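Local coordinates for UL37 (Suid herpesvirus 1, PDB 4K70), which is an inner tegument protein, here its N-terminal half, that probably takes part in controlling the trafficking of the virus, at residues L206-T217 and A296-H306; L192-Q200 and L334-T342. All coordinates share one frame; numbering follows the deposited sequence.

Contact 1. Residues L206-T217 and A296-H306; sequences LKPLTRALFALT and ALLDPGAQAVH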
ATOM      1  N   LEU A 206     -30.336   4.863   8.739  1.00 35.28           N
ATOM      2  CA  LEU A 206     -30.169   3.462   9.111  1.00 37.23           C
ATOM      3  C   LEU A 206     -30.874   3.214  10.443  1.00 37.97           C
ATOM      4  O   LEU A 206     -31.003   4.131  11.258  1.00 38.33           O
ATOM      5  CB  LEU A 206     -28.676   3.113   9.200  1.00 33.00           C
ATOM      6  CG  LEU A 206     -28.006   2.398   8.018  1.00 34.93           C
ATOM      7  CD1 LEU A 206     -28.700   2.660   6.695  1.00 35.98           C
ATOM      8  CD2 LEU A 206     -26.551   2.771   7.915  1.00 30.32           C
ATOM      9  N   LYS A 207     -31.335   1.985  10.667  1.00 35.15           N
ATOM     10  CA  LYS A 207     -31.981   1.652  11.938  1.00 34.19           C
ATOM     11  C   LYS A 207     -30.983   1.703  13.089  1.00 33.20           C
ATOM     12  O   LYS A 207     -29.786   1.476  12.893  1.00 33.99           O
ATOM     13  CB  LYS A 207     -32.638   0.277  11.872  1.00 33.39           C
ATOM     14  CG  LYS A 207     -33.666   0.151  10.764  1.00 34.38           C
ATOM     15  CD  LYS A 207     -34.181  -1.269  10.685  1.00 38.99           C
ATOM     16  CE  LYS A 207     -35.205  -1.413   9.566  1.00 38.42           C
ATOM     17  NZ  LYS A 207     -35.789  -2.774   9.585  1.00 42.08           N
ATOM     18  N   PRO A 208     -31.477   2.015  14.295  1.00 33.34           N
ATOM     19  CA  PRO A 208     -30.637   2.073  15.496  1.00 30.58           C
ATOM     20  C   PRO A 208     -29.780   0.814  15.667  1.00 31.42           C
ATOM     21  O   PRO A 208     -28.585   0.937  15.945  1.00 28.87           O
ATOM     22  CB  PRO A 208     -31.657   2.188  16.630  1.00 30.96           C
ATOM     23  CG  PRO A 208     -32.871   2.784  16.002  1.00 31.83           C
ATOM     24  CD  PRO A 208     -32.895   2.314  14.583  1.00 33.41           C
ATOM     25  N   LEU A 209     -30.366  -0.372  15.493  1.00 30.54           N
ATOM     26  CA  LEU A 209     -29.612  -1.616  15.662  1.00 26.84           C
ATOM     27  C   LEU A 209     -28.425  -1.699  14.702  1.00 24.97           C
ATOM     28  O   LEU A 209     -27.329  -2.078  15.093  1.00 24.90           O
ATOM     29  CB  LEU A 209     -30.514  -2.840  15.472  1.00 29.29           C
ATOM     30  CG  LEU A 209     -29.803  -4.195  15.590  1.00 28.67           C
ATOM     31  CD1 LEU A 209     -29.164  -4.328  16.965  1.00 26.16           C
ATOM     32  CD2 LEU A 209     -30.763  -5.337  15.327  1.00 26.98           C
ATOM     33  N   THR A 210     -28.658  -1.361  13.437  1.00 26.16           N
ATOM     34  CA  THR A 210     -27.606  -1.388  12.431  1.00 26.01           C
ATOM     35  C   THR A 210     -26.452  -0.461  12.848  1.00 26.57           C
ATOM     36  O   THR A 210     -25.278  -0.834  12.785  1.00 26.54           O
ATOM     37  CB  THR A 210     -28.157  -0.956  11.055  1.00 27.58           C
ATOM     38  OG1 THR A 210     -29.212  -1.851  10.648  1.00 29.36           O
ATOM     39  CG2 THR A 210     -27.065  -0.958  10.008  1.00 26.46           C
ATOM     40  N   ARG A 211     -26.805   0.745  13.279  1.00 25.73           N
ATOM     41  CA  ARG A 211     -25.822   1.755  13.644  1.00 26.95           C
ATOM     42  C   ARG A 211     -25.036   1.326  14.857  1.00 27.54           C
ATOM     43  O   ARG A 211     -23.825   1.532  14.910  1.00 28.36           O
ATOM     44  CB  ARG A 211     -26.505   3.101  13.890  1.00 25.94           C
ATOM     45  CG  ARG A 211     -27.099   3.690  12.619  1.00 29.75           C
ATOM     46  CD  ARG A 211     -27.912   4.937  12.904  1.00 33.43           C
ATOM     47  NE  ARG A 211     -27.063   6.051  13.305  1.00 33.60           N
ATOM     48  CZ  ARG A 211     -27.523   7.255  13.629  1.00 37.54           C
ATOM     49  NH1 ARG A 211     -28.828   7.501  13.602  1.00 35.84           N
ATOM     50  NH2 ARG A 211     -26.679   8.211  13.973  1.00 39.51           N
ATOM     51  N   ALA A 212     -25.720   0.711  15.823  1.00 25.77           N
ATOM     52  CA  ALA A 212     -25.053   0.178  17.010  1.00 24.51           C
ATOM     53  C   ALA A 212     -24.029  -0.915  16.671  1.00 26.86           C
ATOM     54  O   ALA A 212     -22.939  -0.952  17.243  1.00 28.38           O
ATOM     55  CB  ALA A 212     -26.082  -0.345  18.011  1.00 27.56           C
ATOM     56  N   LEU A 213     -24.378  -1.798  15.741  1.00 24.56           N
ATOM     57  CA  LEU A 213     -23.499  -2.914  15.387  1.00 22.46           C
ATOM     58  C   LEU A 213     -22.260  -2.394  14.654  1.00 25.07           C
ATOM     59  O   LEU A 213     -21.148  -2.830  14.924  1.00 25.57           O
ATOM     60  CB  LEU A 213     -24.252  -3.964  14.552  1.00 23.78           C
ATOM     61  CG  LEU A 213     -25.304  -4.759  15.335  1.00 22.76           C
ATOM     62  CD1 LEU A 213     -26.222  -5.651  14.438  1.00 20.22           C
ATOM     63  CD2 LEU A 213     -24.612  -5.591  16.422  1.00 21.27           C
ATOM     64  N   PHE A 214     -22.459  -1.438  13.746  1.00 27.73           N
ATOM     65  CA  PHE A 214     -21.344  -0.789  13.074  1.00 23.38           C
ATOM     66  C   PHE A 214     -20.366  -0.164  14.072  1.00 26.25           C
ATOM     67  O   PHE A 214     -19.159  -0.294  13.913  1.00 26.72           O
ATOM     68  CB  PHE A 214     -21.823   0.258  12.057  1.00 26.93           C
ATOM     69  CG  PHE A 214     -22.035  -0.296  10.676  1.00 26.83           C
ATOM     70  CD1 PHE A 214     -20.951  -0.671   9.893  1.00 25.98           C
ATOM     71  CD2 PHE A 214     -23.317  -0.450  10.165  1.00 23.60           C
ATOM     72  CE1 PHE A 214     -21.143  -1.195   8.620  1.00 24.30           C
ATOM     73  CE2 PHE A 214     -23.518  -0.959   8.887  1.00 24.77           C
ATOM     74  CZ  PHE A 214     -22.426  -1.336   8.116  1.00 26.55           C
ATOM     75  N   ALA A 215     -20.891   0.502  15.095  1.00 26.84           N
ATOM     76  CA  ALA A 215     -20.047   1.091  16.141  1.00 30.79           C
ATOM     77  C   ALA A 215     -19.172   0.032  16.791  1.00 28.32           C
ATOM     78  O   ALA A 215     -17.992   0.272  17.057  1.00 28.44           O
ATOM     79  CB  ALA A 215     -20.894   1.792  17.197  1.00 27.00           C
ATOM     80  N   LEU A 216     -19.751  -1.141  17.037  1.00 24.85           N
ATOM     81  CA  LEU A 216     -18.994  -2.242  17.615  1.00 27.78           C
ATOM     82  C   LEU A 216     -17.902  -2.726  16.682  1.00 26.75           C
ATOM     83  O   LEU A 216     -16.791  -3.006  17.129  1.00 27.86           O
ATOM     84  CB  LEU A 216     -19.904  -3.401  18.016  1.00 25.84           C
ATOM     85  CG  LEU A 216     -20.869  -3.067  19.155  1.00 28.23           C
ATOM     86  CD1 LEU A 216     -21.658  -4.313  19.595  1.00 24.25           C
ATOM     87  CD2 LEU A 216     -20.096  -2.462  20.316  1.00 28.01           C
ATOM     88  N   THR A 217     -18.195  -2.828  15.389  1.00 27.55           N
ATOM     89  CA  THR A 217     -17.135  -3.206  14.448  1.00 28.79           C
ATOM     90  C   THR A 217     -15.974  -2.200  14.495  1.00 26.90           C
ATOM     91  O   THR A 217     -14.803  -2.575  14.383  1.00 25.96           O
ATOM     92  CB  THR A 217     -17.633  -3.377  12.987  1.00 27.58           C
ATOM     93  OG1 THR A 217     -17.946  -2.094  12.418  1.00 24.52           O
ATOM     94  CG2 THR A 217     -18.855  -4.316  12.911  1.00 20.94           C
ATOM     95  N   ALA A 296     -36.235  -8.402   9.130  1.00 36.63           N
ATOM     96  CA  ALA A 296     -37.092  -7.226   9.053  1.00 38.56           C
ATOM     97  C   ALA A 296     -36.675  -6.138  10.041  1.00 39.19           C
ATOM     98  O   ALA A 296     -37.070  -4.981   9.899  1.00 38.43           O
ATOM     99  CB  ALA A 296     -38.548  -7.621   9.280  1.00 37.45           C
ATOM    100  N   LEU A 297     -35.882  -6.505  11.044  1.00 37.06           N
ATOM    101  CA  LEU A 297     -35.400  -5.533  12.028  1.00 36.94           C
ATOM    102  C   LEU A 297     -34.037  -4.960  11.645  1.00 38.95           C
ATOM    103  O   LEU A 297     -33.426  -4.214  12.419  1.00 36.95           O
ATOM    104  CB  LEU A 297     -35.315  -6.168  13.422  1.00 40.13           C
ATOM    105  CG  LEU A 297     -36.606  -6.285  14.238  1.00 40.91           C
ATOM    106  CD1 LEU A 297     -37.808  -6.197  13.333  1.00 38.63           C
ATOM    107  CD2 LEU A 297     -36.629  -7.589  15.033  1.00 38.19           C
ATOM    108  N   LEU A 298     -33.563  -5.319  10.455  1.00 35.73           N
ATOM    109  CA  LEU A 298     -32.260  -4.870   9.972  1.00 36.17           C
ATOM    110  C   LEU A 298     -32.427  -4.066   8.687  1.00 37.13           C
ATOM    111  O   LEU A 298     -33.511  -4.011   8.116  1.00 37.00           O
ATOM    112  CB  LEU A 298     -31.340  -6.070   9.721  1.00 32.13           C
ATOM    113  CG  LEU A 298     -30.966  -6.933  10.936  1.00 32.79           C
ATOM    114  CD1 LEU A 298     -30.169  -8.155  10.495  1.00 30.81           C
ATOM    115  CD2 LEU A 298     -30.193  -6.138  11.990  1.00 30.66           C
ATOM    116  N   ASP A 299     -31.355  -3.433   8.234  1.00 35.14           N
ATOM    117  CA  ASP A 299     -31.409  -2.734   6.960  1.00 33.23           C
ATOM    118  C   ASP A 299     -31.093  -3.672   5.795  1.00 32.15           C
ATOM    119  O   ASP A 299     -30.152  -4.466   5.860  1.00 33.54           O
ATOM    120  CB  ASP A 299     -30.511  -1.497   6.977  1.00 36.26           C
ATOM    121  CG  ASP A 299     -31.088  -0.388   7.829  1.00 35.78           C
ATOM    122  OD1 ASP A 299     -31.969   0.338   7.320  1.00 39.03           O
ATOM    123  OD2 ASP A 299     -30.678  -0.250   9.005  1.00 34.06           O
ATOM    124  N   PRO A 300     -31.895  -3.588   4.727  1.00 32.56           N
ATOM    125  CA  PRO A 300     -31.862  -4.599   3.666  1.00 28.48           C
ATOM    126  C   PRO A 300     -30.489  -4.713   3.010  1.00 30.46           C
ATOM    127  O   PRO A 300     -30.093  -5.810   2.610  1.00 32.52           O
ATOM    128  CB  PRO A 300     -32.908  -4.096   2.657  1.00 33.04           C
ATOM    129  CG  PRO A 300     -33.750  -3.110   3.414  1.00 38.57           C
ATOM    130  CD  PRO A 300     -32.842  -2.497   4.438  1.00 35.57           C
ATOM    131  N   GLY A 301     -29.771  -3.596   2.920  1.00 30.14           N
ATOM    132  CA  GLY A 301     -28.455  -3.584   2.309  1.00 31.96           C
ATOM    133  C   GLY A 301     -27.307  -3.926   3.252  1.00 26.73           C
ATOM    134  O   GLY A 301     -26.190  -4.127   2.794  1.00 29.80           O
ATOM    135  N   ALA A 302     -27.578  -4.018   4.552  1.00 24.67           N
ATOM    136  CA  ALA A 302     -26.516  -4.250   5.530  1.00 25.44           C
ATOM    137  C   ALA A 302     -26.845  -5.296   6.598  1.00 26.87           C
ATOM    138  O   ALA A 302     -26.493  -5.103   7.758  1.00 26.98           O
ATOM    139  CB  ALA A 302     -26.134  -2.943   6.210  1.00 22.87           C
ATOM    140  N   GLN A 303     -27.498  -6.391   6.218  1.00 22.27           N
ATOM    141  CA  GLN A 303     -27.908  -7.404   7.193  1.00 25.57           C
ATOM    142  C   GLN A 303     -26.706  -8.110   7.811  1.00 23.42           C
ATOM    143  O   GLN A 303     -26.746  -8.506   8.975  1.00 25.83           O
ATOM    144  CB  GLN A 303     -28.851  -8.427   6.553  1.00 23.53           C
ATOM    145  CG  GLN A 303     -30.191  -7.834   6.104  1.00 27.50           C
ATOM    146  CD  GLN A 303     -31.008  -8.762   5.206  1.00 31.45           C
ATOM    147  OE1 GLN A 303     -30.509  -9.764   4.703  1.00 29.22           O
ATOM    148  NE2 GLN A 303     -32.272  -8.413   4.995  1.00 26.96           N
ATOM    149  N   ALA A 304     -25.635  -8.250   7.030  1.00 22.34           N
ATOM    150  CA  ALA A 304     -24.450  -8.968   7.467  1.00 21.57           C
ATOM    151  C   ALA A 304     -23.755  -8.304   8.651  1.00 24.87           C
ATOM    152  O   ALA A 304     -22.916  -8.938   9.306  1.00 22.91           O
ATOM    153  CB  ALA A 304     -23.477  -9.160   6.319  1.00 19.99           C
ATOM    154  N   VAL A 305     -24.082  -7.041   8.931  1.00 20.82           N
ATOM    155  CA  VAL A 305     -23.490  -6.371  10.090  1.00 19.88           C
ATOM    156  C   VAL A 305     -23.970  -7.030  11.394  1.00 22.75           C
ATOM    157  O   VAL A 305     -23.331  -6.894  12.438  1.00 21.48           O
ATOM    158  CB  VAL A 305     -23.772  -4.849  10.121  1.00 23.45           C
ATOM    159  CG1 VAL A 305     -25.119  -4.568  10.750  1.00 23.52           C
ATOM    160  CG2 VAL A 305     -22.671  -4.130  10.893  1.00 21.72           C
ATOM    161  N   HIS A 306     -25.101  -7.735  11.324  1.00 19.95           N
ATOM    162  CA  HIS A 306     -25.535  -8.611  12.414  1.00 20.66           C
ATOM    163  C   HIS A 306     -24.946  -9.972  12.061  1.00 20.96           C
ATOM    164  O   HIS A 306     -25.616 -10.826  11.498  1.00 21.85           O
ATOM    165  CB  HIS A 306     -27.066  -8.651  12.456  1.00 19.67           C
ATOM    166  CG  HIS A 306     -27.635  -9.546  13.517  1.00 25.71           C
ATOM    167  ND1 HIS A 306     -26.861 -10.179  14.456  1.00 25.63           N
ATOM    168  CD2 HIS A 306     -28.918  -9.905  13.776  1.00 28.35           C
ATOM    169  CE1 HIS A 306     -27.638 -10.897  15.254  1.00 27.64           C
ATOM    170  NE2 HIS A 306     -28.887 -10.745  14.866  1.00 28.73           N
TER
HETATM  171  O   HOH W   1     -28.582  -3.995   9.225  1.00 30.16           O

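Contact 2. Residues L192-Q200 and L334-T342; sequences LPLALAVRQ and LQVVEALVT. With NA (sodium ion), chain T.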
ATOM      1  N   LEU A 192      -9.400   3.835   5.356  1.00 26.16           N
ATOM      2  CA  LEU A 192     -10.582   3.798   4.488  1.00 25.66           C
ATOM      3  C   LEU A 192     -11.759   2.998   5.096  1.00 22.97           C
ATOM      4  O   LEU A 192     -12.869   3.516   5.208  1.00 23.73           O
ATOM      5  CB  LEU A 192     -10.212   3.298   3.087  1.00 20.49           C
ATOM      6  CG  LEU A 192     -11.379   3.042   2.120  1.00 26.94           C
ATOM      7  CD1 LEU A 192     -12.175   4.315   1.880  1.00 21.38           C
ATOM      8  CD2 LEU A 192     -10.865   2.445   0.813  1.00 22.07           C
ATOM      9  N   PRO A 193     -11.515   1.743   5.507  1.00 22.20           N
ATOM     10  CA  PRO A 193     -12.570   0.925   6.132  1.00 24.10           C
ATOM     11  C   PRO A 193     -13.128   1.553   7.411  1.00 27.98           C
ATOM     12  O   PRO A 193     -14.305   1.378   7.731  1.00 22.73           O
ATOM     13  CB  PRO A 193     -11.841  -0.368   6.506  1.00 27.85           C
ATOM     14  CG  PRO A 193     -10.671  -0.431   5.608  1.00 28.31           C
ATOM     15  CD  PRO A 193     -10.282   0.980   5.272  1.00 22.89           C
ATOM     16  N   LEU A 194     -12.276   2.256   8.153  1.00 27.02           N
ATOM     17  CA  LEU A 194     -12.717   2.962   9.348  1.00 25.86           C
ATOM     18  C   LEU A 194     -13.653   4.108   8.973  1.00 24.88           C
ATOM     19  O   LEU A 194     -14.732   4.236   9.545  1.00 26.74           O
ATOM     20  CB  LEU A 194     -11.512   3.483  10.163  1.00 24.10           C
ATOM     21  CG  LEU A 194     -11.852   4.483  11.266  1.00 28.03           C
ATOM     22  CD1 LEU A 194     -12.838   3.884  12.250  1.00 27.19           C
ATOM     23  CD2 LEU A 194     -10.588   4.971  12.000  1.00 28.32           C
ATOM     24  N   ALA A 195     -13.226   4.949   8.028  1.00 25.69           N
ATOM     25  CA  ALA A 195     -14.062   6.048   7.532  1.00 27.11           C
ATOM     26  C   ALA A 195     -15.403   5.543   6.978  1.00 28.24           C
ATOM     27  O   ALA A 195     -16.463   6.128   7.231  1.00 27.25           O
ATOM     28  CB  ALA A 195     -13.320   6.838   6.453  1.00 24.90           C
ATOM     29  N   LEU A 196     -15.349   4.466   6.207  1.00 21.53           N
ATOM     30  CA  LEU A 196     -16.580   3.874   5.668  1.00 24.06           C
ATOM     31  C   LEU A 196     -17.519   3.383   6.771  1.00 28.15           C
ATOM     32  O   LEU A 196     -18.730   3.582   6.683  1.00 27.20           O
ATOM     33  CB  LEU A 196     -16.259   2.754   4.680  1.00 19.99           C
ATOM     34  CG  LEU A 196     -15.641   3.245   3.363  1.00 28.63           C
ATOM     35  CD1 LEU A 196     -15.062   2.106   2.533  1.00 25.02           C
ATOM     36  CD2 LEU A 196     -16.651   4.048   2.561  1.00 28.02           C
ATOM     37  N   ALA A 197     -16.974   2.749   7.812  1.00 22.57           N
ATOM     38  CA  ALA A 197     -17.830   2.270   8.893  1.00 22.82           C
ATOM     39  C   ALA A 197     -18.434   3.428   9.688  1.00 24.84           C
ATOM     40  O   ALA A 197     -19.595   3.381  10.108  1.00 26.11           O
ATOM     41  CB  ALA A 197     -17.068   1.307   9.818  1.00 24.83           C
ATOM     42  N   VAL A 198     -17.631   4.466   9.911  1.00 27.88           N
ATOM     43  CA  VAL A 198     -18.115   5.664  10.588  1.00 27.80           C
ATOM     44  C   VAL A 198     -19.293   6.277   9.846  1.00 26.64           C
ATOM     45  O   VAL A 198     -20.277   6.677  10.462  1.00 28.21           O
ATOM     46  CB  VAL A 198     -16.996   6.718  10.776  1.00 27.97           C
ATOM     47  CG1 VAL A 198     -17.550   7.978  11.438  1.00 30.90           C
ATOM     48  CG2 VAL A 198     -15.868   6.141  11.609  1.00 28.80           C
ATOM     49  N   ARG A 199     -19.208   6.343   8.521  1.00 25.91           N
ATOM     50  CA  ARG A 199     -20.324   6.881   7.760  1.00 30.46           C
ATOM     51  C   ARG A 199     -21.629   6.130   8.003  1.00 30.64           C
ATOM     52  O   ARG A 199     -22.691   6.748   8.075  1.00 32.91           O
ATOM     53  CB  ARG A 199     -19.990   6.955   6.274  1.00 31.26           C
ATOM     54  CG  ARG A 199     -18.997   8.058   6.006  1.00 37.83           C
ATOM     55  CD  ARG A 199     -19.003   8.541   4.575  1.00 44.43           C
ATOM     56  NE  ARG A 199     -18.157   9.728   4.463  1.00 49.27           N
ATOM     57  CZ  ARG A 199     -17.800  10.291   3.313  1.00 49.96           C
ATOM     58  NH1 ARG A 199     -18.214   9.774   2.163  1.00 51.99           N
ATOM     59  NH2 ARG A 199     -17.024  11.372   3.317  1.00 51.79           N
ATOM     60  N   GLN A 200     -21.550   4.807   8.150  1.00 31.81           N
ATOM     61  CA  GLN A 200     -22.742   3.999   8.433  1.00 26.97           C
ATOM     62  C   GLN A 200     -23.235   4.215   9.859  1.00 27.58           C
ATOM     63  O   GLN A 200     -24.434   4.311  10.101  1.00 28.92           O
ATOM     64  CB  GLN A 200     -22.457   2.510   8.213  1.00 29.54           C
ATOM     65  CG  GLN A 200     -22.108   2.145   6.773  1.00 31.85           C
ATOM     66  CD  GLN A 200     -23.226   2.480   5.809  1.00 35.25           C
ATOM     67  OE1 GLN A 200     -23.548   3.646   5.591  1.00 43.51           O
ATOM     68  NE2 GLN A 200     -23.831   1.452   5.229  1.00 42.82           N
ATOM     69  N   LEU A 334     -11.470   1.477  -4.036  1.00 18.25           N
ATOM     70  CA  LEU A 334     -12.476   2.251  -3.315  1.00 20.21           C
ATOM     71  C   LEU A 334     -13.840   1.617  -3.517  1.00 25.44           C
ATOM     72  O   LEU A 334     -14.590   1.410  -2.571  1.00 26.44           O
ATOM     73  CB  LEU A 334     -12.508   3.714  -3.769  1.00 22.23           C
ATOM     74  CG  LEU A 334     -13.673   4.506  -3.163  1.00 26.61           C
ATOM     75  CD1 LEU A 334     -13.702   4.410  -1.630  1.00 26.83           C
ATOM     76  CD2 LEU A 334     -13.645   5.958  -3.600  1.00 30.30           C
ATOM     77  N   GLN A 335     -14.155   1.302  -4.766  1.00 24.21           N
ATOM     78  CA  GLN A 335     -15.453   0.732  -5.093  1.00 23.47           C
ATOM     79  C   GLN A 335     -15.744  -0.550  -4.322  1.00 21.46           C
ATOM     80  O   GLN A 335     -16.822  -0.708  -3.745  1.00 20.77           O
ATOM     81  CB  GLN A 335     -15.544   0.484  -6.601  1.00 23.45           C
ATOM     82  CG  GLN A 335     -15.573   1.783  -7.410  1.00 30.60           C
ATOM     83  CD  GLN A 335     -15.479   1.552  -8.914  1.00 35.08           C
ATOM     84  OE1 GLN A 335     -15.684   0.445  -9.397  1.00 29.46           O
ATOM     85  NE2 GLN A 335     -15.156   2.607  -9.656  1.00 38.12           N
ATOM     86  N   VAL A 336     -14.789  -1.469  -4.308  1.00 19.75           N
ATOM     87  CA  VAL A 336     -15.057  -2.768  -3.721  1.00 20.29           C
ATOM     88  C   VAL A 336     -15.095  -2.655  -2.189  1.00 22.09           C
ATOM     89  O   VAL A 336     -15.968  -3.233  -1.550  1.00 21.51           O
ATOM     90  CB  VAL A 336     -14.059  -3.861  -4.203  1.00 20.66           C
ATOM     91  CG1 VAL A 336     -12.638  -3.555  -3.732  1.00 22.72           C
ATOM     92  CG2 VAL A 336     -14.501  -5.254  -3.701  1.00 20.39           C
ATOM     93  N   VAL A 337     -14.175  -1.889  -1.606  1.00 19.18           N
ATOM     94  CA  VAL A 337     -14.173  -1.712  -0.155  1.00 19.39           C
ATOM     95  C   VAL A 337     -15.417  -0.971   0.322  1.00 20.56           C
ATOM     96  O   VAL A 337     -15.967  -1.290   1.365  1.00 19.08           O
ATOM     97  CB  VAL A 337     -12.914  -0.977   0.328  1.00 21.06           C
ATOM     98  CG1 VAL A 337     -12.965  -0.816   1.838  1.00 19.45           C
ATOM     99  CG2 VAL A 337     -11.679  -1.745  -0.103  1.00 19.83           C
ATOM    100  N   GLU A 338     -15.878   0.005  -0.451  1.00 20.37           N
ATOM    101  CA  GLU A 338     -17.124   0.690  -0.096  1.00 22.97           C
ATOM    102  C   GLU A 338     -18.316  -0.272  -0.140  1.00 24.49           C
ATOM    103  O   GLU A 338     -19.217  -0.206   0.697  1.00 23.92           O
ATOM    104  CB  GLU A 338     -17.386   1.886  -1.022  1.00 25.88           C
ATOM    105  CG  GLU A 338     -18.767   2.507  -0.806  1.00 30.59           C
ATOM    106  CD  GLU A 338     -18.891   3.894  -1.415  1.00 46.27           C
ATOM    107  OE1 GLU A 338     -17.929   4.340  -2.076  1.00 48.30           O
ATOM    108  OE2 GLU A 338     -19.947   4.541  -1.225  1.00 55.70           O
ATOM    109  N   ALA A 339     -18.314  -1.167  -1.120  1.00 21.07           N
ATOM    110  CA  ALA A 339     -19.395  -2.131  -1.260  1.00 22.86           C
ATOM    111  C   ALA A 339     -19.391  -3.078  -0.075  1.00 24.84           C
ATOM    112  O   ALA A 339     -20.451  -3.396   0.478  1.00 23.81           O
ATOM    113  CB  ALA A 339     -19.248  -2.909  -2.551  1.00 24.52           C
ATOM    114  N   LEU A 340     -18.200  -3.528   0.314  1.00 22.06           N
ATOM    115  CA  LEU A 340     -18.087  -4.513   1.392  1.00 21.15           C
ATOM    116  C   LEU A 340     -18.503  -3.925   2.724  1.00 21.40           C
ATOM    117  O   LEU A 340     -19.385  -4.444   3.388  1.00 23.28           O
ATOM    118  CB  LEU A 340     -16.660  -5.037   1.485  1.00 22.23           C
ATOM    119  CG  LEU A 340     -16.251  -5.947   0.329  1.00 24.00           C
ATOM    120  CD1 LEU A 340     -14.737  -6.091   0.271  1.00 19.23           C
ATOM    121  CD2 LEU A 340     -16.910  -7.310   0.502  1.00 19.37           C
ATOM    122  N   VAL A 341     -17.850  -2.836   3.117  1.00 21.65           N
ATOM    123  CA  VAL A 341     -18.049  -2.263   4.440  1.00 21.58           C
ATOM    124  C   VAL A 341     -19.468  -1.728   4.637  1.00 22.12           C
ATOM    125  O   VAL A 341     -20.060  -1.896   5.699  1.00 22.07           O
ATOM    126  CB  VAL A 341     -17.021  -1.130   4.705  1.00 21.92           C
ATOM    127  CG1 VAL A 341     -17.310  -0.463   6.035  1.00 21.08           C
ATOM    128  CG2 VAL A 341     -15.589  -1.689   4.639  1.00 20.19           C
ATOM    129  N   THR A 342     -19.995  -1.068   3.605  1.00 22.86           N
ATOM    130  CA  THR A 342     -21.366  -0.559   3.614  1.00 26.21           C
ATOM    131  C   THR A 342     -22.380  -1.672   3.891  1.00 24.63           C
ATOM    132  O   THR A 342     -23.390  -1.444   4.565  1.00 25.56           O
ATOM    133  CB  THR A 342     -21.713   0.153   2.266  1.00 24.88           C
ATOM    134  OG1 THR A 342     -20.819   1.250   2.070  1.00 32.10           O
ATOM    135  CG2 THR A 342     -23.117   0.692   2.283  1.00 32.08           C
TER
HETATM  136 NA    NA T1018     -25.781   0.453   5.657  1.00 47.21          NA
HETATM  137  O   HOH W   2     -27.198   0.005   3.682  1.00 38.94           O

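Contact 1. Residues L206-T217 and A296-H306
Asp299 meets the start of helix 208-223 with one carboxylate oxygen that takes two bonds. The backbone N of Lys207, the N-cap residue, donates to OD2 of Asp299 on its syn lone pair at 2.9 Å and 162°. The OG1 of Thr210 donates to the anti lone pair of the same OD2 at 2.7 Å. The two donors therefore fix the rotation of a carboxylate in a buried place. Threonine suits this first turn because its hydroxyl also accepts from a water, which in turn donates to Ala302 O and accepts from Asp299 N, while its methyl faces Val305. Beside these polar bonds, Leu209 CD2 and Leu298 CD2 are pressed to 3.5 Å, closer than usual for methyl groups.

The apolar packing is close along the buried side of the helix. Val305 stands over the Phe214 ring: its CG2, anti to its own backbone N, lies 3.7 Å from the ring centroid and only 5° off the normal, a CH-pi contact, and its CG1 rests on Leu213 CB. Leu213 CD1 then reaches the CB of His306, whose NE2 is taken by Arg289 O.

Toward solvent the contact opens out, where exposed Ala296 and partly exposed Leu297 border the long arm of Lys207. Extended beyond CG, that arm carries NZ to Leu298 O, a 3.0 Å hydrogen bond from the ammonium group to a backbone carbonyl, approached 52° out of its plane.

The helix start would probably favour the charged form of Asp299. Polar bonds hold the loop at the N-cap, and apolar packing holds it along the first turns.

Contact 2. Residues L192-Q200 and L334-T342
Leu196 carries its CG beside the backbone N (chi1 -70°), which aims its branches at helix 333-342, while Val337 and Val341 both turn CG1 anti to their backbone N (chi1 near 180°) and present that methyl to helix 191-201. The Leu196 CD1 methyl comes across Val337 at about a right angle, 3.7 Å from CG1, and also lies 3.6 Å from the CA of Glu338. One turn further toward the C-terminus, Val341 sets its CG1 against Leu196 CB at 3.6 Å and leans on Ala197, whose small side chain lets the two backbones come close. Branched at CB and short, valine offers a methyl close to its own backbone, which suits helices packed this near.

At the N-terminal end two leucines join the seam. Leu192 meets Val337 tip to tip, CD2 against CG1 at 4.0 Å, and its other methyl, CD1, lies 3.8 Å from CD1 of Leu334. Pro193 adds its ring to the edge of this patch and also touches Leu385 of helix 366-385.

At the other end the apolar seam gives way to polar atoms. The side chain of Gln200 bends at CG and crosses Thr342 at about a right angle, bringing its amide to a sodium ion that also holds a water, with the water O 2.5 Å from the metal. Thr342 turns its hydroxyl back along its own helix, where OG1 donates to Glu338 O at 2.6 Å, and keeps its methyl toward the glutamine.

The axes of segments 192-200 and 334-342 approach to 9.2 Å and cross at -44°, with rows four residues apart (Leu192 and Leu196; Val337 and Val341) meeting each other, which is consistent with ridges-into-grooves packing in this all-helical part of UL37.

In the fold
Contacts 1 and 2 are neighbours, their centres 14 Å apart, and contact 1 is nested within the loop that contact 2 closes. Helices 191-201 and 208-223 follow each other in sequence, so both contacts share one helical pair as a platform, on which the loop 296-306 and helix 333-342 settle. Phe214 of contact 1 touches both segments of contact 2: its CE1 lies 3.2 Å from Val341 O and its CD2 3.6 Å from Gln200 CB. Ala302 CB packs 3.5 Å from Thr342 O. The sodium ion at Gln200 lies on this seam too, 3.3 Å from the CD2 of Leu206, so the ion lies beside both contacts.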